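Side-chain contacts in virulent strain associated lipoprotein (Borreliella spielmanii A14S, PDB 6FZZ), which is an outer surface lipoprotein of the PFam54 family and, like its Borrelia burgdorferi relative BBE31, may bind glutathione: residues T31-Y36 / Y76-Y81; I50-S55 / R94-I99; L56-H59 / R63-V66; F109-T114 / K192-K197; I119-I124 / D207-K212. All coordinates share one frame; numbering follows the deposited sequence.

Contact 1. Residues T31-Y36 / Y76-Y81; sequences TDRKKY and YRKLTY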
# COMPACT_ATOMS: atom_id res chain seq x y z
N THR A 31 -9.86 11.17 -1.14
CA THR A 31 -10.13 11.04 -2.58
C THR A 31 -9.39 9.89 -3.25
O THR A 31 -9.99 9.12 -4.04
CB THR A 31 -9.81 12.35 -3.36
OG1 THR A 31 -10.72 13.29 -2.89
CG2 THR A 31 -10.00 12.20 -4.85
N ASP A 32 -8.10 9.77 -2.98
CA ASP A 32 -7.36 8.60 -3.46
C ASP A 32 -8.00 7.31 -3.01
O ASP A 32 -8.20 6.44 -3.84
CB ASP A 32 -5.89 8.59 -3.06
CG ASP A 32 -5.11 9.72 -3.74
OD1 ASP A 32 -5.56 10.22 -4.79
OD2 ASP A 32 -4.05 10.11 -3.21
N ARG A 33 -8.35 7.18 -1.73
CA ARG A 33 -8.99 5.95 -1.26
C ARG A 33 -10.21 5.61 -2.11
O ARG A 33 -10.46 4.42 -2.40
CB ARG A 33 -9.43 6.03 0.21
CG ARG A 33 -10.07 4.73 0.62
CD ARG A 33 -10.50 4.69 2.06
NE ARG A 33 -10.61 3.31 2.62
CZ ARG A 33 -11.72 2.75 3.13
NH1 ARG A 33 -12.91 3.36 3.07
NH2 ARG A 33 -11.65 1.54 3.75
N LYS A 34 -10.99 6.62 -2.49
CA LYS A 34 -12.22 6.37 -3.29
C LYS A 34 -11.88 5.82 -4.69
O LYS A 34 -12.58 4.95 -5.24
CB LYS A 34 -13.10 7.64 -3.39
CG LYS A 34 -13.82 7.94 -2.10
CD LYS A 34 -14.37 9.37 -2.09
CE LYS A 34 -15.81 9.44 -1.57
NZ LYS A 34 -15.96 10.52 -0.58
N LYS A 35 -10.78 6.27 -5.24
CA LYS A 35 -10.19 5.72 -6.43
C LYS A 35 -9.97 4.19 -6.42
O LYS A 35 -10.29 3.45 -7.35
CB LYS A 35 -8.89 6.42 -6.71
CG LYS A 35 -8.61 6.70 -8.18
CD LYS A 35 -7.40 7.66 -8.31
CE LYS A 35 -6.10 7.07 -7.79
NZ LYS A 35 -4.90 7.87 -8.20
N TYR A 36 -9.37 3.74 -5.35
CA TYR A 36 -9.16 2.32 -5.15
C TYR A 36 -10.44 1.53 -4.98
O TYR A 36 -10.46 0.41 -5.45
CB TYR A 36 -8.25 2.13 -3.95
CG TYR A 36 -7.03 3.02 -4.03
CD1 TYR A 36 -6.46 3.35 -5.26
CD2 TYR A 36 -6.48 3.58 -2.86
CE1 TYR A 36 -5.36 4.22 -5.32
CE2 TYR A 36 -5.35 4.38 -2.90
CZ TYR A 36 -4.84 4.76 -4.11
OH TYR A 36 -3.75 5.57 -4.13
N TYR A 76 -8.46 -6.87 0.65
CA TYR A 76 -7.02 -7.12 0.40
C TYR A 76 -6.76 -6.66 -1.05
O TYR A 76 -5.77 -5.98 -1.32
CB TYR A 76 -6.72 -8.62 0.57
CG TYR A 76 -5.28 -9.02 0.50
CD1 TYR A 76 -4.53 -8.87 -0.68
CD2 TYR A 76 -4.66 -9.62 1.63
CE1 TYR A 76 -3.20 -9.26 -0.72
CE2 TYR A 76 -3.33 -9.97 1.60
CZ TYR A 76 -2.62 -9.81 0.41
OH TYR A 76 -1.32 -10.20 0.41
N ARG A 77 -7.63 -7.03 -2.00
CA ARG A 77 -7.44 -6.56 -3.38
C ARG A 77 -7.45 -5.04 -3.54
O ARG A 77 -6.61 -4.47 -4.26
CB ARG A 77 -8.46 -7.17 -4.33
CG ARG A 77 -8.26 -8.64 -4.47
CD ARG A 77 -8.92 -9.22 -5.73
NE ARG A 77 -10.39 -8.98 -5.92
CZ ARG A 77 -11.36 -9.75 -5.46
NH1 ARG A 77 -11.11 -10.74 -4.65
NH2 ARG A 77 -12.62 -9.48 -5.77
N LYS A 78 -8.42 -4.40 -2.93
CA LYS A 78 -8.50 -2.95 -2.91
C LYS A 78 -7.22 -2.33 -2.36
O LYS A 78 -6.73 -1.39 -2.93
CB LYS A 78 -9.71 -2.52 -2.06
CG LYS A 78 -9.93 -1.04 -1.91
CD LYS A 78 -10.99 -0.68 -0.85
CE LYS A 78 -10.40 -0.64 0.55
NZ LYS A 78 -9.30 0.37 0.72
N LEU A 79 -6.65 -2.88 -1.27
CA LEU A 79 -5.39 -2.35 -0.71
C LEU A 79 -4.26 -2.58 -1.70
O LEU A 79 -3.31 -1.78 -1.79
CB LEU A 79 -5.11 -2.97 0.62
CG LEU A 79 -6.11 -2.59 1.75
CD1 LEU A 79 -5.88 -3.39 3.00
CD2 LEU A 79 -6.04 -1.09 2.13
N THR A 80 -4.35 -3.68 -2.45
CA THR A 80 -3.39 -3.98 -3.53
C THR A 80 -3.40 -2.91 -4.64
O THR A 80 -2.35 -2.42 -5.06
CB THR A 80 -3.60 -5.41 -4.12
OG1 THR A 80 -3.44 -6.41 -3.09
CG2 THR A 80 -2.54 -5.68 -5.20
N TYR A 81 -4.60 -2.54 -5.11
CA TYR A 81 -4.78 -1.50 -6.12
C TYR A 81 -4.24 -0.15 -5.58
O TYR A 81 -3.71 0.68 -6.33
CB TYR A 81 -6.27 -1.40 -6.49
CG TYR A 81 -6.84 -2.73 -6.98
CD1 TYR A 81 -6.04 -3.60 -7.72
CD2 TYR A 81 -8.16 -3.08 -6.78
CE1 TYR A 81 -6.53 -4.78 -8.18
CE2 TYR A 81 -8.68 -4.28 -7.24
CZ TYR A 81 -7.85 -5.13 -7.93
OH TYR A 81 -8.25 -6.34 -8.45
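Arg33 and Lys78 run across one another at a slant, and their cationic ends meet with Arg33 NE 3.7 Å from Lys78 NZ. Both nitrogens turn to one acid, Asp120 of helix 105-126: Arg33 forms a salt bridge with it, and Lys78 a long, weak ion pair. The shared carboxylate probably offsets the two positive charges. Arg33 is extended from CG to NE, whereas Lys78 bends at chi3 (84°) and chi4, curling its amine back to the same acid. Segments 31-36 and 76-81, parts of helices 15-41 and 71-83 in this all-alpha fold, run at 121° with 9.5 Å between their axes. Beside the crossing, the buried Tyr36 lays CB against the aliphatic stem of Lys78, 4.1 Å from its CG, and brings CD1 to 4.0 Å from Tyr81 O. One face of the Tyr36 ring is roofed by Asp32 O of its own helix, while its OH bonds to Lys155. Tyr81 presents a ring edge to Tyr36 O, and its hydroxyl goes to Glu43.

Contact 2. Residues I50-S55 / R94-I99; sequences ILAFKS and RFSEII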
# COMPACT_ATOMS: atom_id res chain seq x y z
N ILE A 50 -3.75 -10.03 -12.24
CA ILE A 50 -2.97 -10.26 -11.01
C ILE A 50 -3.21 -11.65 -10.54
O ILE A 50 -4.05 -11.93 -9.65
CB ILE A 50 -3.29 -9.22 -9.91
CG1 ILE A 50 -2.90 -7.83 -10.43
CG2 ILE A 50 -2.46 -9.50 -8.67
CD1 ILE A 50 -3.46 -6.65 -9.60
N LEU A 51 -2.50 -12.57 -11.17
CA LEU A 51 -2.71 -13.99 -10.89
C LEU A 51 -2.21 -14.33 -9.49
O LEU A 51 -2.62 -15.36 -8.91
CB LEU A 51 -2.00 -14.87 -11.91
CG LEU A 51 -2.58 -15.08 -13.34
CD1 LEU A 51 -1.70 -16.12 -14.07
CD2 LEU A 51 -4.01 -15.58 -13.38
N ALA A 52 -1.34 -13.46 -8.94
CA ALA A 52 -0.82 -13.59 -7.58
C ALA A 52 -1.90 -13.77 -6.53
O ALA A 52 -1.69 -14.49 -5.49
CB ALA A 52 0.08 -12.42 -7.29
N PHE A 53 -3.06 -13.13 -6.76
CA PHE A 53 -4.19 -13.27 -5.84
C PHE A 53 -4.57 -14.73 -5.59
O PHE A 53 -4.96 -15.10 -4.47
CB PHE A 53 -5.40 -12.47 -6.33
CG PHE A 53 -5.21 -10.98 -6.30
CD1 PHE A 53 -4.47 -10.35 -5.29
CD2 PHE A 53 -5.85 -10.20 -7.25
CE1 PHE A 53 -4.33 -8.97 -5.26
CE2 PHE A 53 -5.74 -8.81 -7.22
CZ PHE A 53 -4.99 -8.19 -6.23
N LYS A 54 -4.47 -15.54 -6.63
CA LYS A 54 -4.89 -16.95 -6.53
C LYS A 54 -3.91 -17.76 -5.70
O LYS A 54 -4.27 -18.82 -5.25
CB LYS A 54 -5.03 -17.60 -7.91
CG LYS A 54 -6.19 -17.06 -8.69
CD LYS A 54 -6.19 -17.60 -10.10
CE LYS A 54 -7.25 -16.90 -10.94
NZ LYS A 54 -7.37 -17.57 -12.27
N SER A 55 -2.72 -17.25 -5.44
CA SER A 55 -1.79 -18.00 -4.65
C SER A 55 -1.64 -17.48 -3.21
O SER A 55 -0.74 -17.86 -2.47
CB SER A 55 -0.46 -18.10 -5.42
OG SER A 55 0.41 -17.20 -4.85
N ARG A 94 2.37 -7.55 -15.23
CA ARG A 94 3.79 -7.82 -15.26
C ARG A 94 4.38 -7.87 -13.85
O ARG A 94 5.19 -8.72 -13.58
CB ARG A 94 4.50 -6.75 -16.09
CG ARG A 94 6.01 -6.78 -16.09
CD ARG A 94 6.68 -8.12 -16.31
NE ARG A 94 6.30 -8.80 -17.55
CZ ARG A 94 6.82 -9.95 -17.96
NH1 ARG A 94 7.75 -10.56 -17.23
NH2 ARG A 94 6.42 -10.50 -19.10
N PHE A 95 3.98 -6.96 -12.97
CA PHE A 95 4.41 -7.04 -11.60
C PHE A 95 4.10 -8.41 -11.00
O PHE A 95 4.93 -9.04 -10.34
CB PHE A 95 3.74 -5.94 -10.76
CG PHE A 95 4.23 -5.89 -9.32
CD1 PHE A 95 5.49 -5.37 -9.01
CD2 PHE A 95 3.43 -6.37 -8.29
CE1 PHE A 95 5.91 -5.36 -7.68
CE2 PHE A 95 3.86 -6.33 -6.97
CZ PHE A 95 5.07 -5.80 -6.68
N SER A 96 2.86 -8.84 -11.19
CA SER A 96 2.44 -10.13 -10.65
C SER A 96 3.31 -11.28 -11.19
O SER A 96 3.75 -12.17 -10.44
CB SER A 96 0.94 -10.32 -10.94
OG SER A 96 0.49 -11.60 -10.66
N GLU A 97 3.48 -11.29 -12.52
CA GLU A 97 4.36 -12.24 -13.19
C GLU A 97 5.76 -12.28 -12.58
O GLU A 97 6.26 -13.41 -12.27
CB GLU A 97 4.44 -11.91 -14.71
CG GLU A 97 3.09 -12.12 -15.37
CD GLU A 97 3.08 -11.70 -16.85
OE1 GLU A 97 4.03 -11.00 -17.29
OE2 GLU A 97 2.11 -12.04 -17.57
N ILE A 98 6.36 -11.11 -12.32
CA ILE A 98 7.72 -11.05 -11.79
C ILE A 98 7.79 -11.62 -10.37
O ILE A 98 8.68 -12.39 -10.07
CB ILE A 98 8.27 -9.61 -11.73
CG1 ILE A 98 8.53 -9.07 -13.13
CG2 ILE A 98 9.58 -9.54 -10.98
CD1 ILE A 98 8.56 -7.56 -13.10
N ILE A 99 6.84 -11.26 -9.51
CA ILE A 99 6.80 -11.80 -8.17
C ILE A 99 6.54 -13.34 -8.09
O ILE A 99 7.16 -14.05 -7.32
CB ILE A 99 5.80 -11.01 -7.29
CG1 ILE A 99 6.09 -9.51 -7.39
CG2 ILE A 99 5.82 -11.51 -5.85
CD1 ILE A 99 7.50 -9.08 -6.91
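With OG trans to its own backbone N (chi1 170°), Ser96 sends its hydroxyl out from helix 89-102 to the backbone of Leu51 and Ala52. In Ile50, CG1 lies beside the backbone N (chi1 -62°), which puts CG2 anti to that N and 4.1 Å from Ser96 OG. A hydrogen bond runs from Ala52 N to Ser96 OG, 3.1 Å long and moderately bent at 152°. Leu51 N is 3.2 Å from the same Ser96 OG. Serine suits the place because its short arm brings an oxygen acceptor to the main-chain N-H of Ala52 in a buried setting, and alanine suits the other side because its lone methyl, CB, can sit 3.5 Å from Ser96 OG. Ile50 CG2 also lies over the centre of the Phe53 ring, 3.5 Å above its plane. That ring in turn rests on Arg77, Thr80 and Tyr81 of helix 71-83, while Ala52 touches Val105 and Phe109 of helix 105-126. A short 3-10 turn, residues 51-54, inside the long connection between helices 15-41 and 71-83 is thus fastened to a helix by a side-chain hydroxyl that receives a main-chain N-H, within the all-helical fold of this family.

Contact 3. Residues L56-H59 / R63-V66; sequences LRWH and RETV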
# COMPACT_ATOMS: atom_id res chain seq x y z
N LEU A 56 -2.55 -16.60 -2.81
CA LEU A 56 -2.62 -16.08 -1.46
C LEU A 56 -3.87 -16.70 -0.82
O LEU A 56 -5.01 -16.37 -1.17
CB LEU A 56 -2.74 -14.56 -1.51
CG LEU A 56 -1.46 -13.76 -1.93
CD1 LEU A 56 -1.85 -12.33 -2.28
CD2 LEU A 56 -0.43 -13.78 -0.81
N ARG A 57 -3.67 -17.62 0.10
CA ARG A 57 -4.81 -18.34 0.69
C ARG A 57 -4.79 -17.99 2.18
O ARG A 57 -3.78 -18.17 2.90
CB ARG A 57 -4.69 -19.87 0.38
CG ARG A 57 -5.83 -20.65 1.04
CD ARG A 57 -5.83 -22.15 0.73
NE ARG A 57 -5.86 -22.34 -0.71
CZ ARG A 57 -6.92 -22.17 -1.49
NH1 ARG A 57 -8.13 -21.84 -1.00
NH2 ARG A 57 -6.77 -22.39 -2.77
N TRP A 58 -5.92 -17.49 2.66
CA TRP A 58 -6.04 -17.19 4.10
C TRP A 58 -5.87 -18.41 4.97
O TRP A 58 -6.40 -19.47 4.63
CB TRP A 58 -7.39 -16.66 4.41
CG TRP A 58 -7.71 -15.30 3.77
CD1 TRP A 58 -8.23 -15.09 2.56
CD2 TRP A 58 -7.46 -14.01 4.33
NE1 TRP A 58 -8.41 -13.74 2.31
CE2 TRP A 58 -7.90 -13.04 3.37
CE3 TRP A 58 -6.88 -13.57 5.53
CZ2 TRP A 58 -7.86 -11.66 3.60
CZ3 TRP A 58 -6.82 -12.17 5.75
CH2 TRP A 58 -7.31 -11.24 4.77
N HIS A 59 -5.19 -18.29 6.12
CA HIS A 59 -5.04 -19.48 6.97
C HIS A 59 -6.29 -19.82 7.82
O HIS A 59 -6.60 -21.00 8.02
CB HIS A 59 -3.77 -19.44 7.81
CG HIS A 59 -3.43 -20.78 8.39
ND1 HIS A 59 -3.75 -21.12 9.69
CD2 HIS A 59 -2.89 -21.89 7.83
CE1 HIS A 59 -3.37 -22.37 9.92
NE2 HIS A 59 -2.86 -22.86 8.80
N ARG A 63 -10.71 -20.32 4.66
CA ARG A 63 -9.50 -20.65 3.93
C ARG A 63 -9.65 -20.37 2.42
O ARG A 63 -9.09 -21.08 1.60
CB ARG A 63 -9.02 -22.12 4.18
CG ARG A 63 -8.90 -22.44 5.67
CD ARG A 63 -7.87 -23.48 6.14
NE ARG A 63 -6.99 -24.02 5.10
CZ ARG A 63 -5.75 -23.66 4.81
NH1 ARG A 63 -5.13 -22.69 5.41
NH2 ARG A 63 -5.16 -24.27 3.83
N GLU A 64 -10.36 -19.30 2.08
CA GLU A 64 -10.49 -18.87 0.67
C GLU A 64 -9.19 -18.17 0.19
O GLU A 64 -8.30 -17.89 0.99
CB GLU A 64 -11.77 -18.01 0.48
CG GLU A 64 -11.67 -16.54 0.93
CD GLU A 64 -11.67 -16.24 2.44
OE1 GLU A 64 -11.35 -17.14 3.23
OE2 GLU A 64 -11.98 -15.06 2.86
N THR A 65 -9.07 -17.92 -1.12
CA THR A 65 -7.94 -17.12 -1.63
C THR A 65 -8.32 -15.63 -1.72
O THR A 65 -9.50 -15.28 -1.62
CB THR A 65 -7.43 -17.52 -3.01
OG1 THR A 65 -8.42 -17.24 -3.98
CG2 THR A 65 -7.06 -18.95 -3.06
N VAL A 66 -7.29 -14.79 -1.86
CA VAL A 66 -7.50 -13.36 -2.06
C VAL A 66 -8.23 -13.14 -3.39
O VAL A 66 -8.89 -12.10 -3.61
CB VAL A 66 -6.13 -12.62 -1.98
CG1 VAL A 66 -6.20 -11.19 -2.54
CG2 VAL A 66 -5.68 -12.62 -0.53
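Arg57 and Thr65 face each other as a non-hydrogen-bonded antiparallel pair, a single beta bridge flanked by bonds from Val66 N to Leu56 O and from Trp58 N to Glu64 O, each 2.9 Å. Arg57 leaves with CG trans to its N (chi1 178°) and kinks at chi3, so that its NH1 gives Arg63 O a bond of 2.9 Å lying almost in the guanidinium plane. Thr65 CG2 lies over one face of that guanidinium, 3.3 Å above its plane and offset toward the rim. Arg63 crosses Arg57 at about a right angle, setting a guanidinium face against Arg57 CD, which is 3.8 Å from Arg63 NH2; Arg63 NH1 also makes a weak bond to His59 O. On the other flank, the Glu64 carboxylate lies above the indole plane of Trp58 near its CD1 rim, the planes 26° apart, with Glu64 CD 3.6 Å from Trp58 CD1. Glu64 is held by Ser70 and Arg72, and Trp58 NE1 bonds to Ser73. Leu56 and Val66 form the apolar end, CB to CG2 at 3.7 Å, next to Tyr76. The chemistry implies a loop held by main-chain bonds and by arginine N-H groups given to carbonyls, one firmly (Arg57) and one weakly (Arg63); arginine suits this with its flat, multi-donor end, and the salt bridge to Arg72 would probably favour the charged form of Glu64.

Contact 4. Residues F109-T114 / K192-K197; sequences FNTSIT and KQIKEK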
# COMPACT_ATOMS: atom_id res chain seq x y z
N PHE A 109 3.36 -9.45 -1.13
CA PHE A 109 1.99 -8.95 -1.12
C PHE A 109 1.51 -8.74 0.31
O PHE A 109 0.96 -7.67 0.63
CB PHE A 109 1.01 -9.83 -1.93
CG PHE A 109 1.08 -9.56 -3.42
CD1 PHE A 109 2.05 -10.18 -4.22
CD2 PHE A 109 0.17 -8.70 -4.02
CE1 PHE A 109 2.12 -9.91 -5.58
CE2 PHE A 109 0.23 -8.46 -5.38
CZ PHE A 109 1.23 -9.04 -6.14
N ASN A 110 1.76 -9.67 1.21
CA ASN A 110 1.24 -9.48 2.57
C ASN A 110 1.86 -8.25 3.26
O ASN A 110 1.20 -7.53 4.05
CB ASN A 110 1.44 -10.74 3.44
CG ASN A 110 0.53 -11.90 3.04
OD1 ASN A 110 -0.52 -11.76 2.38
ND2 ASN A 110 0.90 -13.10 3.52
N THR A 111 3.14 -8.05 3.01
CA THR A 111 3.88 -6.97 3.63
C THR A 111 3.36 -5.63 3.10
O THR A 111 3.10 -4.73 3.90
CB THR A 111 5.43 -7.12 3.49
OG1 THR A 111 5.85 -8.36 4.01
CG2 THR A 111 6.13 -6.07 4.32
N SER A 112 3.17 -5.54 1.77
CA SER A 112 2.78 -4.33 1.06
C SER A 112 1.38 -3.95 1.46
O SER A 112 1.09 -2.77 1.72
CB SER A 112 2.73 -4.60 -0.51
OG SER A 112 3.98 -4.98 -0.86
N ILE A 113 0.49 -4.93 1.51
CA ILE A 113 -0.90 -4.69 1.80
C ILE A 113 -1.09 -4.35 3.28
O ILE A 113 -2.01 -3.65 3.63
CB ILE A 113 -1.74 -5.90 1.29
CG1 ILE A 113 -2.16 -5.67 -0.16
CG2 ILE A 113 -2.89 -6.22 2.17
CD1 ILE A 113 -0.99 -5.78 -1.13
N THR A 114 -0.22 -4.84 4.17
CA THR A 114 -0.28 -4.45 5.54
C THR A 114 0.08 -2.96 5.69
O THR A 114 -0.60 -2.19 6.40
CB THR A 114 0.63 -5.36 6.42
OG1 THR A 114 0.20 -6.70 6.29
CG2 THR A 114 0.64 -4.96 7.92
N LYS A 192 12.81 -7.27 2.40
CA LYS A 192 13.46 -6.59 3.53
C LYS A 192 13.14 -5.08 3.66
O LYS A 192 12.74 -4.63 4.72
CB LYS A 192 14.97 -6.80 3.48
CG LYS A 192 15.59 -6.89 4.88
CD LYS A 192 14.84 -7.79 5.85
CE LYS A 192 15.45 -7.76 7.26
NZ LYS A 192 15.22 -6.47 7.98
N GLN A 193 13.30 -4.33 2.58
CA GLN A 193 12.89 -2.96 2.54
C GLN A 193 11.39 -2.70 2.79
O GLN A 193 11.06 -1.75 3.52
CB GLN A 193 13.35 -2.31 1.24
CG GLN A 193 14.85 -2.10 1.17
CD GLN A 193 15.35 -1.02 2.14
OE1 GLN A 193 15.06 -1.06 3.35
NE2 GLN A 193 16.13 -0.07 1.62
N ILE A 194 10.51 -3.53 2.25
CA ILE A 194 9.07 -3.31 2.42
C ILE A 194 8.79 -3.54 3.86
O ILE A 194 7.96 -2.85 4.41
CB ILE A 194 8.13 -4.27 1.66
CG1 ILE A 194 8.29 -4.19 0.18
CG2 ILE A 194 6.64 -3.92 1.90
CD1 ILE A 194 7.51 -5.33 -0.41
N LYS A 195 9.40 -4.58 4.45
CA LYS A 195 9.08 -4.99 5.79
C LYS A 195 9.50 -3.88 6.78
O LYS A 195 8.76 -3.61 7.72
CB LYS A 195 9.79 -6.30 6.13
CG LYS A 195 9.43 -6.88 7.47
CD LYS A 195 8.02 -7.44 7.45
CE LYS A 195 7.59 -8.04 8.76
NZ LYS A 195 7.02 -7.06 9.71
N GLU A 196 10.59 -3.19 6.50
CA GLU A 196 10.99 -2.09 7.33
C GLU A 196 10.00 -0.94 7.26
O GLU A 196 9.69 -0.33 8.28
CB GLU A 196 12.38 -1.57 6.98
CG GLU A 196 13.45 -2.60 7.38
CD GLU A 196 14.85 -2.06 7.34
OE1 GLU A 196 15.11 -0.98 6.73
OE2 GLU A 196 15.70 -2.73 7.96
N LYS A 197 9.56 -0.62 6.05
CA LYS A 197 8.63 0.48 5.84
C LYS A 197 7.29 0.09 6.44
O LYS A 197 6.58 0.93 6.96
CB LYS A 197 8.51 0.79 4.36
CG LYS A 197 9.75 1.41 3.73
CD LYS A 197 9.97 2.83 4.22
CE LYS A 197 11.45 3.19 4.23
NZ LYS A 197 11.60 4.34 5.16
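Ile194 comes first along residues 192-197 to meet the other helix, and it does so with both branches. Its CG2 presses on Thr111 CG2 at 3.3 Å, tighter than ordinary carbon contact, while CD1 reaches Ser112 OG at 3.6 Å. Next in sequence, Lys195 offers its backbone and stem: its CA is 3.5 Å from Thr111 CG2, and its CD, swung by the bend at chi2, 3.9 Å from that same methyl. Thr111 CG2, trans to its own N, is thereby lodged between two neighbours on helix 180-209. Small beta-hydroxy residues suit this close approach, because each can return its OH to its own helix, Thr111 to Asp107 O and Ser112 to Ile108 O, while Lys195 carries its amine out to Gln198 and Glu199. Segments 109-114 and 192-197 run in the same general direction, 28° apart with 9.0 Å between their axes. Helix 138-170 closes one flank, its Ile158 and Phe162 packing on Ile194, and helix 71-83 lies against Phe109 and Ile113.

Contact 5. Residues I119-I124 / D207-K212; sequences IDYTII and DILSIK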
# COMPACT_ATOMS: atom_id res chain seq x y z
N ILE A 119 -2.17 2.78 6.28
CA ILE A 119 -2.55 4.08 5.69
C ILE A 119 -4.06 4.23 5.59
O ILE A 119 -4.61 5.26 5.96
CB ILE A 119 -1.88 4.27 4.32
CG1 ILE A 119 -0.40 4.54 4.58
CG2 ILE A 119 -2.50 5.44 3.56
CD1 ILE A 119 0.49 4.47 3.39
N ASP A 120 -4.71 3.22 5.05
CA ASP A 120 -6.19 3.21 4.88
C ASP A 120 -6.90 3.42 6.21
O ASP A 120 -7.83 4.24 6.31
CB ASP A 120 -6.61 1.88 4.30
CG ASP A 120 -8.06 1.90 3.82
OD1 ASP A 120 -8.36 2.60 2.84
OD2 ASP A 120 -8.89 1.35 4.51
N TYR A 121 -6.47 2.69 7.24
CA TYR A 121 -7.04 2.79 8.57
C TYR A 121 -6.85 4.16 9.14
O TYR A 121 -7.75 4.72 9.75
CB TYR A 121 -6.44 1.73 9.51
CG TYR A 121 -7.15 1.63 10.83
CD1 TYR A 121 -8.23 0.79 11.00
CD2 TYR A 121 -6.72 2.36 11.92
CE1 TYR A 121 -8.90 0.67 12.23
CE2 TYR A 121 -7.38 2.31 13.16
CZ TYR A 121 -8.46 1.44 13.33
OH TYR A 121 -9.10 1.35 14.59
N THR A 122 -5.66 4.73 8.96
CA THR A 122 -5.43 6.05 9.43
C THR A 122 -6.35 7.07 8.71
O THR A 122 -6.85 7.97 9.35
CB THR A 122 -3.93 6.43 9.29
OG1 THR A 122 -3.13 5.45 9.99
CG2 THR A 122 -3.65 7.78 9.91
N ILE A 123 -6.55 6.90 7.40
CA ILE A 123 -7.38 7.85 6.68
C ILE A 123 -8.84 7.79 7.16
O ILE A 123 -9.40 8.84 7.50
CB ILE A 123 -7.28 7.68 5.16
CG1 ILE A 123 -5.87 7.98 4.72
CG2 ILE A 123 -8.28 8.62 4.51
CD1 ILE A 123 -5.54 7.45 3.32
N ILE A 124 -9.40 6.56 7.32
CA ILE A 124 -10.78 6.46 7.82
C ILE A 124 -10.92 6.91 9.26
O ILE A 124 -11.99 7.36 9.66
CB ILE A 124 -11.40 5.08 7.60
CG1 ILE A 124 -10.71 3.99 8.39
CG2 ILE A 124 -11.31 4.70 6.12
CD1 ILE A 124 -11.14 2.62 7.92
N ASP A 207 1.11 6.14 16.51
CA ASP A 207 1.31 7.46 17.07
C ASP A 207 0.14 8.41 16.71
O ASP A 207 -0.29 9.20 17.54
CB ASP A 207 2.58 8.08 16.60
CG ASP A 207 3.84 7.45 17.23
OD1 ASP A 207 3.78 6.75 18.26
OD2 ASP A 207 4.90 7.71 16.67
N ILE A 208 -0.36 8.33 15.47
CA ILE A 208 -1.53 9.14 15.07
C ILE A 208 -2.76 8.77 15.83
O ILE A 208 -3.46 9.68 16.36
CB ILE A 208 -1.78 9.09 13.56
CG1 ILE A 208 -0.63 9.83 12.88
CG2 ILE A 208 -3.16 9.70 13.27
CD1 ILE A 208 -0.59 9.68 11.37
N LEU A 209 -2.99 7.44 16.00
CA LEU A 209 -4.12 7.01 16.83
C LEU A 209 -4.01 7.43 18.33
O LEU A 209 -4.97 7.53 18.99
CB LEU A 209 -4.32 5.48 16.78
CG LEU A 209 -4.63 4.93 15.41
CD1 LEU A 209 -4.74 3.42 15.48
CD2 LEU A 209 -5.88 5.59 14.86
N SER A 210 -2.81 7.69 18.82
CA SER A 210 -2.62 8.14 20.19
C SER A 210 -3.03 9.59 20.47
O SER A 210 -3.00 10.01 21.60
CB SER A 210 -1.11 8.14 20.54
OG SER A 210 -0.68 6.84 20.60
N ILE A 211 -3.25 10.39 19.43
CA ILE A 211 -3.58 11.79 19.65
C ILE A 211 -5.08 11.81 19.91
O ILE A 211 -5.82 11.47 19.02
CB ILE A 211 -3.16 12.63 18.45
CG1 ILE A 211 -1.63 12.62 18.33
CG2 ILE A 211 -3.72 14.03 18.59
CD1 ILE A 211 -1.07 13.15 17.01
N LYS A 212 -5.52 12.16 21.13
CA LYS A 212 -6.94 12.05 21.54
C LYS A 212 -7.58 13.32 22.08
O LYS A 212 -7.05 14.42 21.90
CB LYS A 212 -7.13 10.92 22.55
CG LYS A 212 -7.06 9.56 21.88
CD LYS A 212 -7.14 8.43 22.88
CE LYS A 212 -6.96 7.12 22.13
NZ LYS A 212 -6.52 6.03 23.04
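Tyr121 and Thr122 meet Leu209 and Ile208 in a purely apolar contact, where helix 105-126 meets the C-terminal part of helix 180-209 in this all-alpha fold. No hydrogen bond crosses it, and the backbones stay well apart, with Thr122 CA and Ile208 CA, the nearest pair, separated by 7.5 Å; side chains alone fill the space. Thr122 directs CG2 trans to its backbone N, at Ile208, which it crosses at about a right angle, and that methyl lies 3.9 Å from both Ile208 CD1 and Ile208 CG2. Its hydroxyl is occupied within its own helix by Asn118 O, so threonine serves here as a small beta-branched apolar residue. Ile208 is buried and also packs on Leu147 of helix 138-170 and on Leu126, as a branched aliphatic residue in a three-helix junction can. Farther out the contact becomes more exposed, and an amphipathic tyrosine suits such a border position: the ring of Tyr121 meets Leu209 obliquely. Leu209, which also touches His125, crosses the tyrosine side chain at about a right angle and forks round one ring atom, its CD1 3.7 Å and its CD2 4.0 Å from Tyr121 CE2.

Overall arrangement
Contacts 1 and 4 lie nearest the middle of the chain, about 9 and 8 Å from its centre, and are buried; contact 2 is buried too but farther out, while contacts 3 and 5 are partly exposed. Contacts 4 and 5 join the same helices, 105-126 and 180-209, at points about 19 Å apart between centres, and both rely on apolar packing. Polar bonds increase where the chain is irregular: one serine hydroxyl in contact 2, a beta bridge with arginine-to-carbonyl bonds, one of them weak, in contact 3. Contact 1 joins the groups: the 119-124 segment of contact 5 supplies its acid, Tyr76 bonds to Asn110 in contact 4, and Arg77 to Val66 O in contact 3.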